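Local coordinates for transaminase (Bacillus megaterium, PDB 5G0A), which probably transfers amino groups between amines and keto compounds with S selectivity, using pyridoxal-5'-phosphate as cofactor, at residues F55-Y60 with G444-V449. Sequence-based numbering, arbitrary orientation.
Sequences FFNQLY and GASLNV
Gly444 N reaches Phe55 O at 3.1 Å in a nearly straight hydrogen bond, the N-H coming from above the carbonyl plane. This is the class-III (fold-type I) aminotransferase fold, and the bond ties the loop after strand 440-443 to the turn that follows strand 51-54. The same Gly444 N lies at the edge of the Tyr60 ring, 3.9 Å from CE1, while Tyr60 OH bonds to Arg442 O; the Tyr60 side chain lies about 7 Å from the bound pyridoxal-5'-phosphate. Next along, Ala445 CB sits over the centre of the Phe55 ring as a CH-pi contact, 3.8 Å from the centroid. Ala445 C packs 3.6 Å from CG of Asn57, whose OD1 is held by Arg277 and Val62 N; Arg277 also hydrogen-bonds Ala445 O, through NH1. Ser446 OG bonds to Asp42 and takes a weak hydrogen bond from Asn57 ND2, bent to 122° at the hydrogen. An alanine in place of Phe55 would probably open a gap beside Ile454 of helix 451-468, leaving the methyls Ala445 CB and Val449 CG2 without the ring they pack on. At the end of the type I turn from Ser446 to Val449, CG2 is the Val449 branch that meets Phe55 CZ, at 3.7 Å.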
loop_
_atom_site.group_PDB
_atom_site.type_symbol
_atom_site.label_atom_id
_atom_site.label_comp_id
_atom_site.label_asym_id
_atom_site.label_seq_id
_atom_site.Cartn_x
_atom_site.Cartn_y
_atom_site.Cartn_z
ATOM N N PHE B 55 38.263 -16.027 -1.046
ATOM C CA PHE B 55 38.172 -14.884 -1.946
ATOM C C PHE B 55 36.724 -14.426 -2.190
ATOM O O PHE B 55 36.411 -13.836 -3.233
ATOM C CB PHE B 55 39.001 -15.079 -3.241
ATOM C CG PHE B 55 40.362 -14.442 -3.175
ATOM C CD1 PHE B 55 41.248 -14.771 -2.146
ATOM C CD2 PHE B 55 40.762 -13.495 -4.124
ATOM C CE1 PHE B 55 42.500 -14.174 -2.053
ATOM C CE2 PHE B 55 42.025 -12.905 -4.049
ATOM C CZ PHE B 55 42.890 -13.238 -3.006
ATOM N N PHE B 56 35.857 -14.708 -1.210
ATOM C CA PHE B 56 34.609 -13.941 -1.031
ATOM C C PHE B 56 34.738 -12.932 0.104
ATOM O O PHE B 56 33.882 -12.035 0.212
ATOM C CB PHE B 56 33.433 -14.847 -0.710
ATOM C CG PHE B 56 33.064 -15.774 -1.827
ATOM C CD1 PHE B 56 32.241 -15.351 -2.855
ATOM C CD2 PHE B 56 33.549 -17.080 -1.841
ATOM C CE1 PHE B 56 31.907 -16.208 -3.891
ATOM C CE2 PHE B 56 33.213 -17.948 -2.867
ATOM C CZ PHE B 56 32.391 -17.509 -3.899
ATOM N N ASN B 57 35.776 -13.085 0.950
ATOM C CA ASN B 57 35.924 -12.287 2.193
ATOM C C ASN B 57 34.581 -12.370 2.955
ATOM O O ASN B 57 34.052 -11.363 3.438
ATOM C CB ASN B 57 36.335 -10.830 1.862
ATOM C CG ASN B 57 36.974 -10.095 3.030
ATOM O OD1 ASN B 57 36.644 -8.942 3.291
ATOM N ND2 ASN B 57 37.928 -10.744 3.721
ATOM N N GLN B 58 34.072 -13.597 3.057
ATOM C CA GLN B 58 32.697 -13.921 3.543
ATOM C C GLN B 58 31.615 -13.280 2.673
ATOM O O GLN B 58 31.163 -13.894 1.718
ATOM C CB GLN B 58 32.513 -13.585 5.036
ATOM C CG GLN B 58 33.400 -14.490 5.907
ATOM C CD GLN B 58 32.979 -15.938 5.754
ATOM O OE1 GLN B 58 31.891 -16.315 6.150
ATOM N NE2 GLN B 58 33.851 -16.763 5.163
ATOM N N LEU B 59 31.215 -12.059 3.021
ATOM C CA LEU B 59 30.251 -11.296 2.225
ATOM C C LEU B 59 30.872 -9.949 1.903
ATOM O O LEU B 59 30.233 -8.908 2.071
ATOM C CB LEU B 59 28.912 -11.151 2.989
ATOM C CG LEU B 59 28.197 -12.490 3.259
ATOM C CD1 LEU B 59 27.027 -12.299 4.230
ATOM C CD2 LEU B 59 27.709 -13.141 1.966
ATOM N N TYR B 60 32.128 -9.973 1.438
ATOM C CA TYR B 60 32.869 -8.753 1.104
ATOM C C TYR B 60 32.874 -7.828 2.293
ATOM O O TYR B 60 32.653 -6.634 2.156
ATOM C CB TYR B 60 32.256 -8.084 -0.149
ATOM C CG TYR B 60 31.982 -9.132 -1.198
ATOM C CD1 TYR B 60 33.007 -9.588 -2.012
ATOM C CD2 TYR B 60 30.728 -9.742 -1.304
ATOM C CE1 TYR B 60 32.790 -10.604 -2.938
ATOM C CE2 TYR B 60 30.499 -10.759 -2.227
ATOM C CZ TYR B 60 31.532 -11.182 -3.031
ATOM O OH TYR B 60 31.330 -12.173 -3.960
ATOM N N GLY B 444 36.535 -10.816 -3.899
ATOM C CA GLY B 444 37.007 -9.923 -2.848
ATOM C C GLY B 444 37.830 -10.657 -1.807
ATOM O O GLY B 444 37.609 -11.828 -1.565
ATOM N N ALA B 445 38.787 -9.955 -1.212
ATOM C CA ALA B 445 39.576 -10.486 -0.106
ATOM C C ALA B 445 39.763 -9.365 0.901
ATOM O O ALA B 445 39.170 -8.301 0.740
ATOM C CB ALA B 445 40.924 -11.020 -0.623
ATOM N N SER B 446 40.570 -9.584 1.946
ATOM C CA SER B 446 40.843 -8.501 2.892
ATOM C C SER B 446 41.714 -7.463 2.195
ATOM O O SER B 446 42.408 -7.788 1.216
ATOM C CB SER B 446 41.514 -9.048 4.152
ATOM O OG SER B 446 40.831 -10.205 4.641
ATOM N N LEU B 447 41.675 -6.229 2.672
ATOM C CA LEU B 447 42.421 -5.140 2.049
ATOM C C LEU B 447 43.930 -5.390 2.104
ATOM O O LEU B 447 44.670 -4.936 1.217
ATOM C CB LEU B 447 42.098 -3.807 2.705
ATOM C CG LEU B 447 40.592 -3.458 2.802
ATOM C CD1 LEU B 447 40.401 -2.045 3.307
ATOM C CD2 LEU B 447 39.916 -3.675 1.456
ATOM N N ASN B 448 44.353 -6.111 3.142
ATOM C CA ASN B 448 45.767 -6.475 3.324
ATOM C C ASN B 448 46.159 -7.869 2.794
ATOM O O ASN B 448 47.175 -8.451 3.233
ATOM C CB ASN B 448 46.151 -6.324 4.805
ATOM C CG ASN B 448 45.438 -7.327 5.697
ATOM O OD1 ASN B 448 44.431 -7.893 5.317
ATOM N ND2 ASN B 448 45.978 -7.556 6.893
ATOM N N VAL B 449 45.361 -8.409 1.869
ATOM C CA VAL B 449 45.616 -9.720 1.261
ATOM C C VAL B 449 47.028 -9.717 0.666
ATOM O O VAL B 449 47.496 -8.692 0.186
ATOM C CB VAL B 449 44.544 -10.119 0.204
ATOM C CG1 VAL B 449 44.572 -9.205 -1.031
ATOM C CG2 VAL B 449 44.677 -11.585 -0.208
#